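Local structure of beta-galactosidase (Bacillus circulans subsp. alkalophilus, 3TTY) at residues A[15-20]-A[63-68]; A[44-49]-A[59-64]; A[429-434]-A[441-446]; A[435-440]-A[596-601]. The protein hydrolyses terminal beta-D-galactosyl residues of beta-galactosides, probably with retention of anomeric configuration as in related TIM-barrel glycoside hydrolases. All coordinates share one frame; numbering follows the deposited sequence.

Overall arrangement
The four contacts fall into two pairs, one in the TIM barrel and one in the trimerisation domain. Contacts 1 and 2, with centres about 8 Å apart, share helix 60-71 and meet where Glu18 OE1 lies 2.7 Å from Ser46 OG, a probable hydrogen bond. Contact 2 includes Phe45 of the galactose pocket, while the side chains of Glu18 and Ser46 lie about 12 Å from a bound galactose. Contacts 3 and 4, about 11 Å between centres, interleave along the chain, the turn 435-440 of contact 4 joining the two segments of contact 3, and meet at Leu434 and Ile598. Centres of contacts 1 and 3 are about 42 Å apart, their nearest atoms about 29 Å.

Contact 1 (A[15-20]-A[63-68]); sequences YNPEQW and DDIIER
Pro17, in a short 3-10 turn, faces Ile65 on helix 60-71, their CA atoms 7.5 Å apart and no hydrogen bond joining the two backbones. The setting is a TIM barrel: residues 15-20 form part of the loop that leaves the first barrel strand, 10-14, and leads to helix 22-35, while residues 63-68 belong to the helix that follows the second strand, 39-42. A loop of one beta-alpha unit is thus packed against the helix of the next.

Ile65 reaches Pro17 with CG1, CG2 and CD1, all three carbons beyond CB, and each of them finds the same ring atom, CG. With CG1 anti to its own carbonyl carbon (chi1 -75°), the longer branch brings CD1 up against Pro17 CG, within 4.3 Å of Glu18 N, and CG2 approaches Pro17 CG at 3.9 Å. Behind the proline, Pro17 CD lies over the centre of the Tyr15 ring, 3.6 Å above its plane, so the pyrrolidine fills the space between an aromatic face and the helix. Glu18 OE1 is engaged by Ser46; OE2 comes no nearer to Ile65 CD1 than 4.4 Å. The closest approach of the whole contact is Pro17 CG to Ile65 CD1, at 3.6 Å.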
loop_
_atom_site.group_PDB
_atom_site.type_symbol
_atom_site.label_atom_id
_atom_site.label_comp_id
_atom_site.label_asym_id
_atom_site.label_seq_id
_atom_site.Cartn_x
_atom_site.Cartn_y
_atom_site.Cartn_z
ATOM N N TYR A 15 3.952 -13.642 34.032
ATOM C CA TYR A 15 5.243 -13.932 34.645
ATOM C C TYR A 15 5.762 -15.205 34.000
ATOM O O TYR A 15 5.028 -16.177 33.874
ATOM C CB TYR A 15 5.072 -14.100 36.168
ATOM C CG TYR A 15 6.324 -14.469 36.959
ATOM C CD1 TYR A 15 7.525 -13.776 36.782
ATOM C CD2 TYR A 15 6.290 -15.484 37.908
ATOM C CE1 TYR A 15 8.664 -14.103 37.519
ATOM C CE2 TYR A 15 7.431 -15.823 38.648
ATOM C CZ TYR A 15 8.609 -15.124 38.452
ATOM O OH TYR A 15 9.738 -15.461 39.171
ATOM N N ASN A 16 7.024 -15.187 33.578
ATOM C CA ASN A 16 7.589 -16.253 32.753
ATOM C C ASN A 16 8.981 -16.694 33.194
ATOM O O ASN A 16 9.948 -16.576 32.447
ATOM C CB ASN A 16 7.616 -15.795 31.301
ATOM C CG ASN A 16 6.236 -15.436 30.797
ATOM O OD1 ASN A 16 5.402 -16.310 30.622
ATOM N ND2 ASN A 16 5.983 -14.150 30.586
ATOM N N PRO A 17 9.075 -17.221 34.417
ATOM C CA PRO A 17 10.354 -17.619 34.999
ATOM C C PRO A 17 10.997 -18.750 34.213
ATOM O O PRO A 17 12.205 -18.923 34.320
ATOM C CB PRO A 17 9.965 -18.095 36.399
ATOM C CG PRO A 17 8.516 -18.499 36.272
ATOM C CD PRO A 17 7.941 -17.503 35.311
ATOM N N GLU A 18 10.219 -19.506 33.438
ATOM C CA GLU A 18 10.811 -20.582 32.643
ATOM C C GLU A 18 11.739 -20.041 31.539
ATOM O O GLU A 18 12.454 -20.806 30.891
ATOM C CB GLU A 18 9.741 -21.538 32.075
ATOM C CG GLU A 18 8.756 -20.908 31.060
ATOM C CD GLU A 18 7.527 -20.314 31.734
ATOM O OE1 GLU A 18 6.403 -20.610 31.268
ATOM O OE2 GLU A 18 7.677 -19.559 32.729
ATOM N N GLN A 19 11.730 -18.725 31.339
ATOM C CA GLN A 19 12.690 -18.063 30.450
ATOM C C GLN A 19 13.981 -17.765 31.209
ATOM O O GLN A 19 14.977 -17.338 30.623
ATOM C CB GLN A 19 12.117 -16.738 29.898
ATOM C CG GLN A 19 10.847 -16.889 29.052
ATOM C CD GLN A 19 10.236 -15.554 28.609
ATOM O OE1 GLN A 19 10.768 -14.471 28.902
ATOM N NE2 GLN A 19 9.099 -15.632 27.907
ATOM N N TRP A 20 13.956 -17.970 32.518
ATOM C CA TRP A 20 15.068 -17.544 33.368
ATOM C C TRP A 20 15.702 -18.711 34.130
ATOM O O TRP A 20 16.006 -19.730 33.537
ATOM C CB TRP A 20 14.600 -16.441 34.316
ATOM C CG TRP A 20 14.229 -15.229 33.568
ATOM C CD1 TRP A 20 13.012 -14.950 32.991
ATOM C CD2 TRP A 20 15.084 -14.127 33.257
ATOM N NE1 TRP A 20 13.062 -13.729 32.356
ATOM C CE2 TRP A 20 14.325 -13.207 32.497
ATOM C CE3 TRP A 20 16.419 -13.825 33.547
ATOM C CZ2 TRP A 20 14.854 -12.002 32.035
ATOM C CZ3 TRP A 20 16.950 -12.626 33.079
ATOM C CH2 TRP A 20 16.165 -11.729 32.331
ATOM N N ASP A 63 5.634 -27.331 38.663
ATOM C CA ASP A 63 5.474 -27.590 40.101
ATOM C C ASP A 63 6.330 -26.621 40.919
ATOM O O ASP A 63 5.860 -26.028 41.881
ATOM C CB ASP A 63 5.890 -29.023 40.467
ATOM C CG ASP A 63 4.960 -30.075 39.905
ATOM O OD1 ASP A 63 3.919 -29.721 39.322
ATOM O OD2 ASP A 63 5.280 -31.272 40.053
ATOM N N ASP A 64 7.592 -26.477 40.525
ATOM C CA ASP A 64 8.543 -25.667 41.273
ATOM C C ASP A 64 8.198 -24.200 41.260
ATOM O O ASP A 64 8.298 -23.521 42.287
ATOM C CB ASP A 64 9.948 -25.851 40.732
ATOM C CG ASP A 64 10.681 -26.959 41.430
ATOM O OD1 ASP A 64 10.006 -27.878 41.966
ATOM O OD2 ASP A 64 11.930 -26.901 41.455
ATOM N N ILE A 65 7.804 -23.711 40.090
ATOM C CA ILE A 65 7.372 -22.335 39.966
ATOM C C ILE A 65 6.182 -22.054 40.880
ATOM O O ILE A 65 6.158 -21.054 41.597
ATOM C CB ILE A 65 7.037 -22.009 38.508
ATOM C CG1 ILE A 65 8.336 -21.849 37.725
ATOM C CG2 ILE A 65 6.196 -20.746 38.422
ATOM C CD1 ILE A 65 8.175 -22.106 36.242
ATOM N N ILE A 66 5.201 -22.942 40.856
ATOM C CA ILE A 66 3.988 -22.757 41.643
ATOM C C ILE A 66 4.285 -22.834 43.148
ATOM O O ILE A 66 3.766 -22.044 43.940
ATOM C CB ILE A 66 2.912 -23.784 41.245
ATOM C CG1 ILE A 66 2.362 -23.443 39.862
ATOM C CG2 ILE A 66 1.784 -23.791 42.250
ATOM C CD1 ILE A 66 1.501 -24.525 39.275
ATOM N N GLU A 67 5.141 -23.779 43.527
ATOM C CA GLU A 67 5.530 -23.936 44.920
ATOM C C GLU A 67 6.238 -22.682 45.411
ATOM O O GLU A 67 5.894 -22.139 46.455
ATOM C CB GLU A 67 6.405 -25.183 45.093
ATOM C CG GLU A 67 6.701 -25.562 46.540
ATOM C CD GLU A 67 5.443 -25.730 47.382
ATOM O OE1 GLU A 67 4.357 -26.000 46.806
ATOM O OE2 GLU A 67 5.542 -25.584 48.622
ATOM N N ARG A 68 7.206 -22.202 44.639
ATOM C CA ARG A 68 7.967 -21.026 45.040
ATOM C C ARG A 68 7.088 -19.808 45.304
ATOM O O ARG A 68 7.275 -19.101 46.296
ATOM C CB ARG A 68 9.039 -20.672 44.009
ATOM C CG ARG A 68 9.926 -19.496 44.469
ATOM C CD ARG A 68 10.678 -19.870 45.751
ATOM N NE ARG A 68 11.416 -18.756 46.353
ATOM C CZ ARG A 68 10.898 -17.886 47.219
ATOM N NH1 ARG A 68 9.623 -17.974 47.595
ATOM N NH2 ARG A 68 11.661 -16.922 47.713
#

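Contact 2 (A[44-49]-A[59-64]); sequences VFSWAK and FTWLDD
Lys49 lays its aliphatic chain over one face of the Trp61 indole, the two side chains crossing at a slant. Its CD sits above the six-membered ring, 3.9 Å from the centroid and 15° off the normal, a CH-pi contact; CE comes within 3.7 Å of Trp61 CD2. A final bend at chi4 (49°) leaves NZ over the face of the five-membered ring, 5.0 Å from its centroid, in a cation-pi contact. The opposite face rests on CB of Leu62, the next residue along helix 60-71. Ser46 comes in obliquely, its CB 3.6 Å from Trp61 CH2, its OG held by Glu18. Replacing Trp61 by an alanine is likely to leave the Lys49 chain without its flat support and to open a gap beside Ser46. The contact joins the loop after TIM-barrel strand 39-42, which carries Phe45 of the galactose pocket, and the short helix 47-50 to helix 60-71. The grip is probably mainly dispersive, the ammonium group likely adding only a modest electrostatic share.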
loop_
_atom_site.group_PDB
_atom_site.type_symbol
_atom_site.label_atom_id
_atom_site.label_comp_id
_atom_site.label_asym_id
_atom_site.label_seq_id
_atom_site.Cartn_x
_atom_site.Cartn_y
_atom_site.Cartn_z
ATOM N N VAL A 44 1.574 -19.330 30.285
ATOM C CA VAL A 44 0.799 -18.916 29.108
ATOM C C VAL A 44 1.395 -19.502 27.830
ATOM O O VAL A 44 0.665 -19.865 26.906
ATOM C CB VAL A 44 0.707 -17.391 28.963
ATOM C CG1 VAL A 44 -0.146 -17.019 27.754
ATOM C CG2 VAL A 44 0.143 -16.764 30.213
ATOM N N PHE A 45 2.718 -19.627 27.785
ATOM C CA PHE A 45 3.386 -19.970 26.535
ATOM C C PHE A 45 4.425 -21.063 26.682
ATOM O O PHE A 45 5.581 -20.880 26.297
ATOM C CB PHE A 45 4.016 -18.722 25.899
ATOM C CG PHE A 45 3.006 -17.769 25.290
ATOM C CD1 PHE A 45 2.202 -18.167 24.231
ATOM C CD2 PHE A 45 2.877 -16.475 25.761
ATOM C CE1 PHE A 45 1.282 -17.291 23.650
ATOM C CE2 PHE A 45 1.953 -15.593 25.194
ATOM C CZ PHE A 45 1.153 -16.006 24.134
ATOM N N SER A 46 4.014 -22.211 27.210
ATOM C CA SER A 46 4.974 -23.262 27.494
ATOM C C SER A 46 4.466 -24.631 27.070
ATOM O O SER A 46 4.836 -25.654 27.654
ATOM C CB SER A 46 5.339 -23.260 28.980
ATOM O OG SER A 46 6.441 -22.408 29.215
ATOM N N TRP A 47 3.622 -24.647 26.047
ATOM C CA TRP A 47 3.084 -25.896 25.573
ATOM C C TRP A 47 4.244 -26.838 25.230
ATOM O O TRP A 47 4.287 -27.967 25.704
ATOM C CB TRP A 47 2.160 -25.658 24.382
ATOM C CG TRP A 47 1.316 -26.832 24.030
ATOM C CD1 TRP A 47 1.533 -28.141 24.372
ATOM C CD2 TRP A 47 0.103 -26.808 23.271
ATOM N NE1 TRP A 47 0.529 -28.935 23.851
ATOM C CE2 TRP A 47 -0.359 -28.138 23.175
ATOM C CE3 TRP A 47 -0.623 -25.796 22.644
ATOM C CZ2 TRP A 47 -1.535 -28.468 22.503
ATOM C CZ3 TRP A 47 -1.782 -26.128 21.970
ATOM C CH2 TRP A 47 -2.225 -27.451 21.907
ATOM N N ALA A 48 5.205 -26.360 24.452
ATOM C CA ALA A 48 6.319 -27.208 24.041
ATOM C C ALA A 48 7.228 -27.613 25.208
ATOM O O ALA A 48 7.787 -28.707 25.209
ATOM C CB ALA A 48 7.131 -26.553 22.919
ATOM N N LYS A 49 7.373 -26.752 26.205
ATOM C CA LYS A 49 8.171 -27.139 27.370
ATOM C C LYS A 49 7.516 -28.306 28.107
ATOM O O LYS A 49 8.181 -29.216 28.603
ATOM C CB LYS A 49 8.371 -25.963 28.324
ATOM C CG LYS A 49 9.374 -26.264 29.447
ATOM C CD LYS A 49 9.634 -25.039 30.293
ATOM C CE LYS A 49 10.710 -25.310 31.351
ATOM N NZ LYS A 49 11.929 -25.962 30.809
ATOM N N PHE A 59 5.722 -31.725 33.949
ATOM C CA PHE A 59 5.175 -30.636 34.745
ATOM C C PHE A 59 6.081 -30.289 35.927
ATOM O O PHE A 59 5.775 -29.374 36.698
ATOM C CB PHE A 59 3.785 -31.001 35.276
ATOM C CG PHE A 59 2.727 -31.152 34.210
ATOM C CD1 PHE A 59 2.075 -30.038 33.692
ATOM C CD2 PHE A 59 2.343 -32.410 33.768
ATOM C CE1 PHE A 59 1.077 -30.176 32.734
ATOM C CE2 PHE A 59 1.345 -32.558 32.814
ATOM C CZ PHE A 59 0.709 -31.436 32.296
ATOM N N THR A 60 7.190 -31.017 36.080
ATOM C CA THR A 60 8.053 -30.819 37.249
ATOM C C THR A 60 8.565 -29.384 37.357
ATOM O O THR A 60 8.624 -28.830 38.452
ATOM C CB THR A 60 9.216 -31.839 37.309
ATOM O OG1 THR A 60 10.111 -31.630 36.207
ATOM C CG2 THR A 60 8.668 -33.264 37.269
ATOM N N TRP A 61 8.894 -28.777 36.218
ATOM C CA TRP A 61 9.375 -27.398 36.173
ATOM C C TRP A 61 8.295 -26.460 36.700
ATOM O O TRP A 61 8.567 -25.509 37.438
ATOM C CB TRP A 61 9.749 -27.000 34.731
ATOM C CG TRP A 61 8.557 -26.945 33.813
ATOM C CD1 TRP A 61 7.974 -27.993 33.166
ATOM C CD2 TRP A 61 7.779 -25.787 33.480
ATOM N NE1 TRP A 61 6.886 -27.561 32.444
ATOM C CE2 TRP A 61 6.744 -26.210 32.622
ATOM C CE3 TRP A 61 7.861 -24.432 33.823
ATOM C CZ2 TRP A 61 5.802 -25.327 32.093
ATOM C CZ3 TRP A 61 6.927 -23.556 33.293
ATOM C CH2 TRP A 61 5.909 -24.007 32.441
ATOM N N LEU A 62 7.062 -26.736 36.308
ATOM C CA LEU A 62 5.931 -25.905 36.694
ATOM C C LEU A 62 5.570 -26.092 38.175
ATOM O O LEU A 62 5.239 -25.127 38.858
ATOM C CB LEU A 62 4.726 -26.221 35.805
ATOM C CG LEU A 62 3.468 -25.418 36.090
ATOM C CD1 LEU A 62 3.785 -23.957 35.930
ATOM C CD2 LEU A 62 2.347 -25.861 35.164
ATOM N N ASP A 63 5.634 -27.331 38.663
ATOM C CA ASP A 63 5.474 -27.590 40.101
ATOM C C ASP A 63 6.330 -26.621 40.919
ATOM O O ASP A 63 5.860 -26.028 41.881
ATOM C CB ASP A 63 5.890 -29.023 40.467
ATOM C CG ASP A 63 4.960 -30.075 39.905
ATOM O OD1 ASP A 63 3.919 -29.721 39.322
ATOM O OD2 ASP A 63 5.280 -31.272 40.053
ATOM N N ASP A 64 7.592 -26.477 40.525
ATOM C CA ASP A 64 8.543 -25.667 41.273
ATOM C C ASP A 64 8.198 -24.200 41.260
ATOM O O ASP A 64 8.298 -23.521 42.287
ATOM C CB ASP A 64 9.948 -25.851 40.732
ATOM C CG ASP A 64 10.681 -26.959 41.430
ATOM O OD1 ASP A 64 10.006 -27.878 41.966
ATOM O OD2 ASP A 64 11.930 -26.901 41.455
#

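Contact 3 (A[429-434]-A[441-446]); sequences KYYDAL and TDMISV
Tyr431 and Leu434 of helix 423-435 pack on Thr441 and Met443 in the trimerisation domain, where the helix covers the edge strand 441-444 of a mixed sheet. The axes of 429-434 and 441-444 run nearly antiparallel (161°) and approach to 10.1 Å. Tyr431 reaches across because its CG stands anti to the backbone N (chi1 -173°), which throws the ring out toward the strand. The ring meets Met443 in a Met-aromatic contact: SD lies 4.6 Å from the centroid, 54° off the normal, and thus comes in at a slant beside CD1. The methionine's chi1 and its bend at chi2 bring SD to the ring; the bend at chi3 only turns the terminal methyl. Thr441 OG1 also approaches the ring obliquely, 3.3 Å from Tyr431 CE1.

Strand 399-402, helix 423-435 and the adjacent parallel strand 441-444 form a beta-alpha-beta crossover, consistent with the glutaminase-like family. On the other branch of Thr441, CG2 fits against the whole isobutyl group of Leu434, with CB at 3.6 Å and CD1 at 3.5 Å. One threonine thus packs on two partners, OG1 beside the ring in van der Waals contact and CG2 on the leucine. The phenol itself is held elsewhere: Tyr431 OH hydrogen-bonds to Asn292 of helix 284-296, whose amide also binds Thr441 O and Met443 N. Met289, on the same helix, touches both Tyr431 and Met443.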
loop_
_atom_site.group_PDB
_atom_site.type_symbol
_atom_site.label_atom_id
_atom_site.label_comp_id
_atom_site.label_asym_id
_atom_site.label_seq_id
_atom_site.Cartn_x
_atom_site.Cartn_y
_atom_site.Cartn_z
ATOM N N LYS A 429 -18.393 9.061 19.069
ATOM C CA LYS A 429 -18.785 10.477 19.078
ATOM C C LYS A 429 -19.879 10.704 20.110
ATOM O O LYS A 429 -19.911 11.742 20.773
ATOM C CB LYS A 429 -19.259 10.949 17.704
ATOM C CG LYS A 429 -18.154 11.081 16.676
ATOM C CD LYS A 429 -18.725 11.393 15.304
ATOM C CE LYS A 429 -17.607 11.627 14.305
ATOM N NZ LYS A 429 -18.104 11.627 12.921
ATOM N N TYR A 430 -20.772 9.727 20.248
ATOM C CA TYR A 430 -21.872 9.846 21.199
ATOM C C TYR A 430 -21.386 9.567 22.613
ATOM O O TYR A 430 -21.783 10.246 23.562
ATOM C CB TYR A 430 -23.048 8.929 20.817
ATOM C CG TYR A 430 -23.914 9.531 19.727
ATOM C CD1 TYR A 430 -25.028 10.311 20.040
ATOM C CD2 TYR A 430 -23.595 9.361 18.390
ATOM C CE1 TYR A 430 -25.800 10.891 19.040
ATOM C CE2 TYR A 430 -24.360 9.929 17.395
ATOM C CZ TYR A 430 -25.464 10.686 17.720
ATOM O OH TYR A 430 -26.220 11.249 16.710
ATOM N N TYR A 431 -20.519 8.570 22.754
ATOM C CA TYR A 431 -19.963 8.243 24.062
ATOM C C TYR A 431 -19.111 9.394 24.625
ATOM O O TYR A 431 -19.226 9.734 25.791
ATOM C CB TYR A 431 -19.151 6.953 24.003
ATOM C CG TYR A 431 -18.694 6.476 25.365
ATOM C CD1 TYR A 431 -19.500 5.644 26.137
ATOM C CD2 TYR A 431 -17.459 6.865 25.887
ATOM C CE1 TYR A 431 -19.085 5.201 27.383
ATOM C CE2 TYR A 431 -17.039 6.424 27.131
ATOM C CZ TYR A 431 -17.854 5.600 27.874
ATOM O OH TYR A 431 -17.449 5.171 29.109
ATOM N N ASP A 432 -18.269 9.976 23.775
ATOM C CA ASP A 432 -17.432 11.122 24.117
ATOM C C ASP A 432 -18.289 12.235 24.705
ATOM O O ASP A 432 -18.012 12.740 25.791
ATOM C CB ASP A 432 -16.740 11.625 22.852
ATOM C CG ASP A 432 -15.507 12.467 23.136
ATOM O OD1 ASP A 432 -14.756 12.148 24.083
ATOM O OD2 ASP A 432 -15.277 13.447 22.387
ATOM N N ALA A 433 -19.344 12.602 23.985
ATOM C CA ALA A 433 -20.239 13.670 24.403
ATOM C C ALA A 433 -20.764 13.445 25.815
ATOM O O ALA A 433 -20.924 14.395 26.581
ATOM C CB ALA A 433 -21.403 13.816 23.409
ATOM N N LEU A 434 -21.039 12.192 26.160
ATOM C CA LEU A 434 -21.483 11.875 27.513
ATOM C C LEU A 434 -20.297 11.989 28.471
ATOM O O LEU A 434 -20.393 12.622 29.522
ATOM C CB LEU A 434 -22.101 10.479 27.567
ATOM C CG LEU A 434 -23.477 10.333 26.885
ATOM C CD1 LEU A 434 -23.687 8.929 26.347
ATOM C CD2 LEU A 434 -24.597 10.687 27.848
ATOM N N THR A 441 -22.620 6.302 32.090
ATOM C CA THR A 441 -23.148 5.606 30.927
ATOM C C THR A 441 -22.649 4.163 30.855
ATOM O O THR A 441 -21.521 3.860 31.254
ATOM C CB THR A 441 -22.724 6.320 29.637
ATOM O OG1 THR A 441 -21.299 6.313 29.567
ATOM C CG2 THR A 441 -23.172 7.756 29.640
ATOM N N ASP A 442 -23.502 3.275 30.359
ATOM C CA ASP A 442 -23.126 1.889 30.099
ATOM C C ASP A 442 -23.130 1.615 28.610
ATOM O O ASP A 442 -24.090 1.964 27.917
ATOM C CB ASP A 442 -24.139 0.923 30.705
ATOM C CG ASP A 442 -24.148 0.953 32.196
ATOM O OD1 ASP A 442 -23.138 1.397 32.787
ATOM O OD2 ASP A 442 -25.165 0.506 32.768
ATOM N N MET A 443 -22.076 0.960 28.132
ATOM C CA MET A 443 -22.090 0.354 26.809
ATOM C C MET A 443 -22.864 -0.953 26.936
ATOM O O MET A 443 -22.608 -1.737 27.851
ATOM C CB MET A 443 -20.665 0.083 26.329
ATOM C CG MET A 443 -19.827 1.337 26.135
ATOM S SD MET A 443 -20.492 2.401 24.850
ATOM C CE MET A 443 -20.707 1.206 23.530
ATOM N N ILE A 444 -23.820 -1.183 26.042
ATOM C CA ILE A 444 -24.675 -2.364 26.167
ATOM C C ILE A 444 -24.885 -3.080 24.840
ATOM O O ILE A 444 -24.683 -2.500 23.780
ATOM C CB ILE A 444 -26.064 -2.007 26.744
ATOM C CG1 ILE A 444 -26.821 -1.067 25.794
ATOM C CG2 ILE A 444 -25.930 -1.396 28.139
ATOM C CD1 ILE A 444 -28.327 -1.024 26.054
ATOM N N SER A 445 -25.276 -4.351 24.907
ATOM C CA SER A 445 -25.667 -5.083 23.709
ATOM C C SER A 445 -27.056 -4.619 23.236
ATOM O O SER A 445 -27.816 -3.986 23.990
ATOM C CB SER A 445 -25.679 -6.585 23.970
ATOM O OG SER A 445 -26.936 -7.003 24.484
ATOM N N VAL A 446 -27.376 -4.925 21.986
ATOM C CA VAL A 446 -28.692 -4.636 21.465
ATOM C C VAL A 446 -29.757 -5.465 22.180
ATOM O O VAL A 446 -30.946 -5.201 22.013
ATOM C CB VAL A 446 -28.779 -4.893 19.940
ATOM C CG1 VAL A 446 -27.908 -3.918 19.189
ATOM C CG2 VAL A 446 -28.413 -6.345 19.605
#

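Contact 4 (A[435-440]-A[596-601]); sequences YKQNIQ and GLIANL
Gln437 reaches from the turn after helix 423-435 to helix 591-604 and lays its amide against Ile598 and Ala599. The CA atoms of Gln437 and Ala599 are 8.1 Å apart, and the chain, extended beyond CG, bridges that span. The denser side lies toward the domain interior: buried Ile598 meets both ends of the amide, its CG2 3.9 Å from Gln437 OE1 and 4.1 Å from NE2, and is backed by Ala433 and Leu434. Ile439 also points toward the helix, but its CG1 comes no nearer than 4.6 Å to Ile598 CG2. The looser side lies at the partly exposed Ala599, which meets OE1 alone, 3.8 Å from both its CA and CB.

The turn itself is a type I beta turn from Tyr435 to Asn438, part of a Schellman motif that ends helix 423-435. Asn438 takes positive phi, and its N bonds to Tyr435 O at 3.0 Å while Ile439 N returns to Leu434 O. Gln437 NE2 gives its hydrogen bond to Gln595 O, one residue before the segment. A leucine in place of Gln437 would probably leave Gln595 O without this donor. Between the segments, then, the contact is van der Waals packing, and polar direction comes from the adjacent backbone carbonyl.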
loop_
_atom_site.group_PDB
_atom_site.type_symbol
_atom_site.label_atom_id
_atom_site.label_comp_id
_atom_site.label_asym_id
_atom_site.label_seq_id
_atom_site.Cartn_x
_atom_site.Cartn_y
_atom_site.Cartn_z
ATOM N N TYR A 435 -19.180 11.380 28.079
ATOM C CA TYR A 435 -17.942 11.401 28.846
ATOM C C TYR A 435 -17.614 12.822 29.294
ATOM O O TYR A 435 -17.332 13.053 30.463
ATOM C CB TYR A 435 -16.819 10.806 27.988
ATOM C CG TYR A 435 -15.401 10.904 28.504
ATOM C CD1 TYR A 435 -14.818 9.849 29.196
ATOM C CD2 TYR A 435 -14.616 12.018 28.230
ATOM C CE1 TYR A 435 -13.501 9.915 29.646
ATOM C CE2 TYR A 435 -13.298 12.105 28.679
ATOM C CZ TYR A 435 -12.749 11.042 29.385
ATOM O OH TYR A 435 -11.448 11.105 29.824
ATOM N N LYS A 436 -17.677 13.771 28.366
ATOM C CA LYS A 436 -17.296 15.151 28.655
ATOM C C LYS A 436 -18.180 15.839 29.686
ATOM O O LYS A 436 -17.825 16.897 30.203
ATOM C CB LYS A 436 -17.282 15.977 27.376
ATOM C CG LYS A 436 -16.120 15.675 26.463
ATOM C CD LYS A 436 -16.298 16.396 25.131
ATOM C CE LYS A 436 -15.120 16.127 24.206
ATOM N NZ LYS A 436 -15.391 16.580 22.804
ATOM N N GLN A 437 -19.329 15.244 29.981
ATOM C CA GLN A 437 -20.263 15.847 30.913
ATOM C C GLN A 437 -20.384 14.999 32.166
ATOM O O GLN A 437 -21.200 15.285 33.037
ATOM C CB GLN A 437 -21.635 16.074 30.255
ATOM C CG GLN A 437 -21.547 16.954 29.008
ATOM C CD GLN A 437 -22.886 17.136 28.302
ATOM O OE1 GLN A 437 -23.945 17.004 28.914
ATOM N NE2 GLN A 437 -22.839 17.445 27.010
ATOM N N ASN A 438 -19.548 13.968 32.259
ATOM C CA ASN A 438 -19.561 13.083 33.415
ATOM C C ASN A 438 -20.947 12.458 33.623
ATOM O O ASN A 438 -21.393 12.249 34.755
ATOM C CB ASN A 438 -19.092 13.821 34.681
ATOM C CG ASN A 438 -17.702 14.441 34.524
ATOM O OD1 ASN A 438 -16.806 13.854 33.909
ATOM N ND2 ASN A 438 -17.522 15.634 35.074
ATOM N N ILE A 439 -21.630 12.172 32.521
ATOM C CA ILE A 439 -22.902 11.466 32.598
ATOM C C ILE A 439 -22.568 9.995 32.651
ATOM O O ILE A 439 -21.946 9.466 31.733
ATOM C CB ILE A 439 -23.801 11.720 31.361
ATOM C CG1 ILE A 439 -23.997 13.221 31.101
ATOM C CG2 ILE A 439 -25.143 11.020 31.529
ATOM C CD1 ILE A 439 -25.031 13.864 31.995
ATOM N N GLN A 440 -22.964 9.335 33.730
ATOM C CA GLN A 440 -22.679 7.921 33.898
ATOM C C GLN A 440 -23.378 7.129 32.799
ATOM O O GLN A 440 -24.584 7.269 32.594
ATOM C CB GLN A 440 -23.150 7.456 35.269
ATOM C CG GLN A 440 -22.866 5.992 35.556
ATOM C CD GLN A 440 -21.380 5.701 35.744
ATOM O OE1 GLN A 440 -20.560 6.620 35.905
ATOM N NE2 GLN A 440 -21.027 4.414 35.714
ATOM N N GLY A 596 -24.804 19.686 23.172
ATOM C CA GLY A 596 -26.134 20.224 23.400
ATOM C C GLY A 596 -27.223 19.168 23.431
ATOM O O GLY A 596 -28.052 19.146 24.350
ATOM N N LEU A 597 -27.211 18.289 22.433
ATOM C CA LEU A 597 -28.187 17.209 22.325
ATOM C C LEU A 597 -28.211 16.347 23.581
ATOM O O LEU A 597 -29.262 16.133 24.195
ATOM C CB LEU A 597 -27.889 16.341 21.097
ATOM C CG LEU A 597 -28.915 15.234 20.831
ATOM C CD1 LEU A 597 -30.288 15.852 20.624
ATOM C CD2 LEU A 597 -28.530 14.354 19.639
ATOM N N ILE A 598 -27.037 15.862 23.962
ATOM C CA ILE A 598 -26.878 15.046 25.156
ATOM C C ILE A 598 -27.369 15.750 26.410
ATOM O O ILE A 598 -28.069 15.166 27.237
ATOM C CB ILE A 598 -25.405 14.698 25.345
ATOM C CG1 ILE A 598 -24.961 13.776 24.211
ATOM C CG2 ILE A 598 -25.177 14.054 26.691
ATOM C CD1 ILE A 598 -25.778 12.510 24.098
ATOM N N ALA A 599 -26.975 17.009 26.557
ATOM C CA ALA A 599 -27.416 17.824 27.677
ATOM C C ALA A 599 -28.946 17.927 27.721
ATOM O O ALA A 599 -29.562 17.816 28.789
ATOM C CB ALA A 599 -26.782 19.212 27.591
ATOM N N ASN A 600 -29.557 18.130 26.560
ATOM C CA ASN A 600 -31.009 18.223 26.482
ATOM C C ASN A 600 -31.680 16.919 26.859
ATOM O O ASN A 600 -32.567 16.891 27.716
ATOM C CB ASN A 600 -31.445 18.640 25.084
ATOM C CG ASN A 600 -31.182 20.093 24.821
ATOM O OD1 ASN A 600 -30.702 20.807 25.700
ATOM N ND2 ASN A 600 -31.473 20.543 23.604
ATOM N N LEU A 601 -31.239 15.836 26.228
ATOM C CA LEU A 601 -31.835 14.528 26.458
ATOM C C LEU A 601 -31.740 14.135 27.920
ATOM O O LEU A 601 -32.691 13.598 28.472
ATOM C CB LEU A 601 -31.194 13.466 25.558
ATOM C CG LEU A 601 -31.348 13.735 24.054
ATOM C CD1 LEU A 601 -31.211 12.458 23.244
ATOM C CD2 LEU A 601 -32.684 14.408 23.737
#